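Local coordinates for tRNA-splicing ligase RtcB (Thermus thermophilus, PDB 2EPG), which probably joins RNA ends in tRNA splicing and RNA repair, a manganese-dependent ligase that uses GTP and passes through a GMP-histidine intermediate, at residues A[214-219]-A[242-247]; A[385-390]-A[482-487]. All blocks are in the same frame, centred on the assembly; numbering follows the deposited sequence.

Contact 1 of 2, residues A[214-219]-A[242-247]; sequences NHFLEV and TVLIHT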
loop_
_atom_site.group_PDB
_atom_site.type_symbol
_atom_site.label_atom_id
_atom_site.label_comp_id
_atom_site.label_asym_id
_atom_site.label_seq_id
_atom_site.Cartn_x
_atom_site.Cartn_y
_atom_site.Cartn_z
ATOM N N ASN A 214 -2.297 -4.771 -12.483
ATOM C CA ASN A 214 -3.340 -3.969 -11.866
ATOM C C ASN A 214 -2.911 -2.560 -11.450
ATOM O O ASN A 214 -3.400 -2.029 -10.454
ATOM C CB ASN A 214 -3.909 -4.724 -10.663
ATOM C CG ASN A 214 -4.825 -5.872 -11.075
ATOM O OD1 ASN A 214 -4.587 -6.548 -12.087
ATOM N ND2 ASN A 214 -5.872 -6.107 -10.283
ATOM N N HIS A 215 -2.001 -1.954 -12.207
ATOM C CA HIS A 215 -1.559 -0.594 -11.897
ATOM C C HIS A 215 -2.287 0.382 -12.816
ATOM O O HIS A 215 -2.510 0.097 -13.991
ATOM C CB HIS A 215 -0.041 -0.450 -12.063
ATOM C CG HIS A 215 0.750 -1.309 -11.126
ATOM N ND1 HIS A 215 0.539 -1.311 -9.764
ATOM C CD2 HIS A 215 1.746 -2.199 -11.355
ATOM C CE1 HIS A 215 1.370 -2.165 -9.193
ATOM N NE2 HIS A 215 2.113 -2.717 -10.137
ATOM N N PHE A 216 -2.651 1.538 -12.278
ATOM C CA PHE A 216 -3.378 2.522 -13.055
ATOM C C PHE A 216 -3.446 3.845 -12.315
ATOM O O PHE A 216 -2.950 4.002 -11.198
ATOM C CB PHE A 216 -4.802 2.030 -13.288
ATOM C CG PHE A 216 -5.542 1.745 -12.015
ATOM C CD1 PHE A 216 -6.260 2.743 -11.373
ATOM C CD2 PHE A 216 -5.430 0.504 -11.399
ATOM C CE1 PHE A 216 -6.850 2.518 -10.132
ATOM C CE2 PHE A 216 -6.015 0.266 -10.159
ATOM C CZ PHE A 216 -6.727 1.277 -9.522
ATOM N N LEU A 217 -4.095 4.790 -12.963
ATOM C CA LEU A 217 -4.293 6.099 -12.410
ATOM C C LEU A 217 -5.728 6.422 -12.789
ATOM O O LEU A 217 -6.156 6.096 -13.888
ATOM C CB LEU A 217 -3.301 7.047 -13.066
ATOM C CG LEU A 217 -3.480 8.555 -13.150
ATOM C CD1 LEU A 217 -2.143 9.180 -13.526
ATOM C CD2 LEU A 217 -4.546 8.902 -14.182
ATOM N N GLU A 218 -6.508 6.989 -11.876
ATOM C CA GLU A 218 -7.856 7.358 -12.257
ATOM C C GLU A 218 -8.326 8.680 -11.676
ATOM O O GLU A 218 -7.991 9.047 -10.540
ATOM C CB GLU A 218 -8.882 6.234 -11.981
ATOM C CG GLU A 218 -8.907 5.601 -10.621
ATOM C CD GLU A 218 -10.015 4.548 -10.491
ATOM O OE1 GLU A 218 -10.157 3.674 -11.381
ATOM O OE2 GLU A 218 -10.744 4.593 -9.488
ATOM N N VAL A 219 -9.042 9.425 -12.517
ATOM C CA VAL A 219 -9.628 10.698 -12.126
ATOM C C VAL A 219 -11.012 10.268 -11.651
ATOM O O VAL A 219 -11.714 9.546 -12.365
ATOM C CB VAL A 219 -9.786 11.650 -13.316
ATOM C CG1 VAL A 219 -10.320 13.004 -12.826
ATOM C CG2 VAL A 219 -8.454 11.814 -14.025
ATOM N N THR A 242 -10.984 13.910 -7.633
ATOM C CA THR A 242 -9.755 13.365 -7.060
ATOM C C THR A 242 -9.043 12.529 -8.120
ATOM O O THR A 242 -9.618 12.192 -9.160
ATOM C CB THR A 242 -10.022 12.465 -5.810
ATOM O OG1 THR A 242 -10.781 11.316 -6.194
ATOM C CG2 THR A 242 -10.799 13.233 -4.734
ATOM N N VAL A 243 -7.782 12.224 -7.855
ATOM C CA VAL A 243 -6.987 11.408 -8.747
ATOM C C VAL A 243 -6.269 10.363 -7.885
ATOM O O VAL A 243 -5.525 10.708 -6.972
ATOM C CB VAL A 243 -5.962 12.272 -9.515
ATOM C CG1 VAL A 243 -5.160 11.391 -10.488
ATOM C CG2 VAL A 243 -6.690 13.404 -10.263
ATOM N N LEU A 244 -6.503 9.090 -8.182
ATOM C CA LEU A 244 -5.885 8.009 -7.430
ATOM C C LEU A 244 -4.826 7.320 -8.288
ATOM O O LEU A 244 -5.115 6.859 -9.389
ATOM C CB LEU A 244 -6.955 7.007 -6.964
ATOM C CG LEU A 244 -6.512 5.901 -5.994
ATOM C CD1 LEU A 244 -7.693 5.459 -5.092
ATOM C CD2 LEU A 244 -5.969 4.724 -6.789
ATOM N N ILE A 245 -3.601 7.268 -7.763
ATOM C CA ILE A 245 -2.452 6.658 -8.445
ATOM C C ILE A 245 -2.082 5.349 -7.736
ATOM O O ILE A 245 -1.775 5.337 -6.544
ATOM C CB ILE A 245 -1.231 7.605 -8.396
ATOM C CG1 ILE A 245 -1.580 8.937 -9.069
ATOM C CG2 ILE A 245 -0.033 6.949 -9.075
ATOM C CD1 ILE A 245 -0.609 10.092 -8.711
ATOM N N HIS A 246 -2.111 4.257 -8.488
ATOM C CA HIS A 246 -1.823 2.928 -7.970
ATOM C C HIS A 246 -0.652 2.337 -8.730
ATOM O O HIS A 246 -0.782 2.002 -9.915
ATOM C CB HIS A 246 -3.041 2.027 -8.164
ATOM C CG HIS A 246 -2.983 0.749 -7.384
ATOM N ND1 HIS A 246 -1.818 0.033 -7.207
ATOM C CD2 HIS A 246 -3.952 0.049 -6.748
ATOM C CE1 HIS A 246 -2.072 -1.049 -6.493
ATOM N NE2 HIS A 246 -3.359 -1.062 -6.202
ATOM N N THR A 247 0.489 2.232 -8.055
ATOM C CA THR A 247 1.685 1.667 -8.647
ATOM C C THR A 247 2.769 1.485 -7.577
ATOM O O THR A 247 2.622 1.965 -6.433
ATOM C CB THR A 247 2.219 2.539 -9.806
ATOM O OG1 THR A 247 3.301 1.851 -10.443
ATOM C CG2 THR A 247 2.711 3.898 -9.291
#

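Contact 2 of 2, residues A[385-390]-A[482-487]; sequences GDMGRY and LIVVKG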
loop_
_atom_site.group_PDB
_atom_site.type_symbol
_atom_site.label_atom_id
_atom_site.label_comp_id
_atom_site.label_asym_id
_atom_site.label_seq_id
_atom_site.Cartn_x
_atom_site.Cartn_y
_atom_site.Cartn_z
ATOM N N GLY A 385 -10.399 0.261 -5.445
ATOM C CA GLY A 385 -11.145 -0.919 -5.841
ATOM C C GLY A 385 -10.441 -1.388 -7.097
ATOM O O GLY A 385 -9.285 -1.021 -7.336
ATOM N N ASP A 386 -11.095 -2.204 -7.905
ATOM C CA ASP A 386 -10.462 -2.616 -9.149
ATOM C C ASP A 386 -10.652 -1.419 -10.063
ATOM O O ASP A 386 -11.332 -0.458 -9.695
ATOM C CB ASP A 386 -11.163 -3.835 -9.732
ATOM C CG ASP A 386 -11.305 -4.942 -8.722
ATOM O OD1 ASP A 386 -12.026 -4.728 -7.718
ATOM O OD2 ASP A 386 -10.689 -6.014 -8.919
HETATM N N MSE A 387 -10.047 -1.452 -11.241
HETATM C CA MSE A 387 -10.209 -0.337 -12.160
HETATM C C MSE A 387 -11.686 -0.165 -12.492
HETATM O O MSE A 387 -12.410 -1.144 -12.697
HETATM C CB MSE A 387 -9.436 -0.589 -13.445
HETATM C CG MSE A 387 -7.971 -0.853 -13.231
HETATM SE SE MSE A 387 -7.161 -1.276 -14.915
HETATM C CE MSE A 387 -6.533 0.474 -15.373
ATOM N N GLY A 388 -12.129 1.085 -12.532
ATOM C CA GLY A 388 -13.518 1.359 -12.847
ATOM C C GLY A 388 -14.485 0.956 -11.749
ATOM O O GLY A 388 -15.691 0.914 -11.974
ATOM N N ARG A 389 -13.962 0.660 -10.563
ATOM C CA ARG A 389 -14.803 0.276 -9.430
ATOM C C ARG A 389 -14.656 1.358 -8.363
ATOM O O ARG A 389 -13.790 2.223 -8.480
ATOM C CB ARG A 389 -14.340 -1.068 -8.870
ATOM C CG ARG A 389 -14.192 -2.154 -9.918
ATOM C CD ARG A 389 -15.548 -2.569 -10.469
ATOM N NE ARG A 389 -16.407 -3.079 -9.405
ATOM C CZ ARG A 389 -16.116 -4.136 -8.649
ATOM N NH1 ARG A 389 -16.961 -4.525 -7.700
ATOM N NH2 ARG A 389 -14.983 -4.807 -8.845
ATOM N N TYR A 390 -15.488 1.311 -7.327
ATOM C CA TYR A 390 -15.413 2.296 -6.252
ATOM C C TYR A 390 -14.118 2.220 -5.456
ATOM O O TYR A 390 -13.535 1.146 -5.280
ATOM C CB TYR A 390 -16.531 2.105 -5.238
ATOM C CG TYR A 390 -17.915 2.429 -5.719
ATOM C CD1 TYR A 390 -18.917 1.452 -5.716
ATOM C CD2 TYR A 390 -18.241 3.714 -6.140
ATOM C CE1 TYR A 390 -20.207 1.753 -6.122
ATOM C CE2 TYR A 390 -19.532 4.025 -6.548
ATOM C CZ TYR A 390 -20.507 3.039 -6.535
ATOM O OH TYR A 390 -21.783 3.349 -6.929
ATOM N N LEU A 482 -14.016 8.217 -13.274
ATOM C CA LEU A 482 -14.507 8.884 -14.476
ATOM C C LEU A 482 -13.576 8.560 -15.634
ATOM O O LEU A 482 -14.025 8.338 -16.756
ATOM C CB LEU A 482 -14.522 10.402 -14.292
ATOM C CG LEU A 482 -15.575 11.005 -13.370
ATOM C CD1 LEU A 482 -15.139 12.398 -12.957
ATOM C CD2 LEU A 482 -16.916 11.035 -14.076
ATOM N N ILE A 483 -12.275 8.563 -15.344
ATOM C CA ILE A 483 -11.239 8.284 -16.332
ATOM C C ILE A 483 -10.246 7.276 -15.784
ATOM O O ILE A 483 -9.749 7.432 -14.668
ATOM C CB ILE A 483 -10.416 9.536 -16.695
ATOM C CG1 ILE A 483 -11.312 10.627 -17.272
ATOM C CG2 ILE A 483 -9.330 9.155 -17.698
ATOM C CD1 ILE A 483 -10.571 11.945 -17.480
ATOM N N VAL A 484 -9.936 6.259 -16.582
ATOM C CA VAL A 484 -8.985 5.240 -16.169
ATOM C C VAL A 484 -7.834 5.187 -17.170
ATOM O O VAL A 484 -8.054 5.007 -18.370
ATOM C CB VAL A 484 -9.655 3.840 -16.081
ATOM C CG1 VAL A 484 -8.594 2.779 -15.850
ATOM C CG2 VAL A 484 -10.672 3.802 -14.928
ATOM N N VAL A 485 -6.616 5.374 -16.671
ATOM C CA VAL A 485 -5.407 5.328 -17.491
ATOM C C VAL A 485 -4.591 4.125 -17.003
ATOM O O VAL A 485 -4.159 4.091 -15.841
ATOM C CB VAL A 485 -4.558 6.617 -17.329
ATOM C CG1 VAL A 485 -3.270 6.503 -18.137
ATOM C CG2 VAL A 485 -5.360 7.830 -17.782
ATOM N N LYS A 486 -4.394 3.142 -17.885
ATOM C CA LYS A 486 -3.652 1.924 -17.553
ATOM C C LYS A 486 -2.227 1.964 -18.098
ATOM O O LYS A 486 -1.959 2.591 -19.129
ATOM C CB LYS A 486 -4.357 0.701 -18.136
ATOM C CG LYS A 486 -5.849 0.871 -18.259
ATOM C CD LYS A 486 -6.500 -0.227 -19.093
ATOM C CE LYS A 486 -6.374 -1.610 -18.466
ATOM N NZ LYS A 486 -7.154 -2.621 -19.261
ATOM N N GLY A 487 -1.322 1.267 -17.415
ATOM C CA GLY A 487 0.065 1.234 -17.840
ATOM C C GLY A 487 0.375 0.225 -18.932
ATOM O O GLY A 487 -0.535 -0.527 -19.353
ATOM O OXT GLY A 487 1.544 0.191 -19.377
#

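Contact 1 of 2, residues A[214-219]-A[242-247]
Strands 216-219 and 242-247 run antiparallel, their axes 173° apart, and F216 and E218 form hydrogen-bonded pairs with H246 and L244, alternating with the non-hydrogen-bonded pairs L217-I245 and V219-V243. Of the four backbone bonds, H246 N to F216 O is the straightest, 2.8 Å long and nearly along the C=O axis. L217, V219, V243 and I245 form an apolar face that packs, through L217 and V219, on helix 127-137, while F216, E218, L244 and H246 line the opposite face, where F216 and E218 belong to the predicted GMP site of the RtcB fold and H246 is a predicted manganese ligand. F216 holds CG between backbone N and carbonyl carbon (chi1 57°), which sets its ring face over H246 CB, 4.1 Å from the centroid and 15° off the normal, a CH-pi contact. L244 CD2 meets the same ring at CE1, 4.1 Å away. H215 ND1 and H246 ND1 lie 3.7 Å apart without a hydrogen bond, the latter buried with no partner in the model. An alanine in place of H246 would probably cost the predicted second manganese site a ligand and F216 the imidazole CD2 contact, although CB would remain over the ring. Q220 holds the E218 carboxylate through OE2.

Contact 2 of 2, residues A[385-390]-A[482-487]
This is a loop-to-strand packing contact with no hydrogen bond across it, in which a type II beta turn, D386 to R389, between strands 380-383 and 391-395 meets the end of strand 474-486. The turn is closed by R389 N to D386 O at 3.0 Å, and G388 takes its third position with phi 71°, a value that suits a residue without a side chain. A salt bridge from R389 NH2 to D386 OD1, 3.2 Å, spans the same turn. On the strand side, L482 and I483 form a classic beta bulge opposite V219, and beyond the bulge V484 directs its side chain at the turn, with CG2 3.9 Å from G388 N. That N-H has a weak hydrogen bond to E218 OE1. M387, a selenomethionine, has the largest share of the interface: CG lies anti to the carbonyl carbon (chi1 -56°), and the chain stays extended at chi2 before bending at chi3. The M387 and K486 side chains cross at about a right angle. G385, D386, M387 and K486 are predicted GMP-binding residues, so the packing places two parts of that site side by side. At the crossing, M387 SE lies 3.7 Å from K486 CE, across the aliphatic part of the lysine.

Overall arrangement
Contacts 1 and 2 lie on the same side of the chain's centre, their own centres about 7 Å apart, and follow one another in sequence, the first closing before the second opens. Strand 216-225 is the shared element: it pairs antiparallel with strand 240-247 inside contact 1 and, along its other edge, with strand 474-486 of contact 2. Probable backbone hydrogen bonds V219 O to L482 N, 2.8 Å, and L217 O to V485 N, 2.9 Å, make that second junction, while F216 packs against M387 of the turn. Helix 127-137 packs on both 216-225 and 474-486. Residues distant in sequence, 214-218, 385-387 and K486, are thereby assembled into part of the predicted GMP site, near predicted manganese ligands.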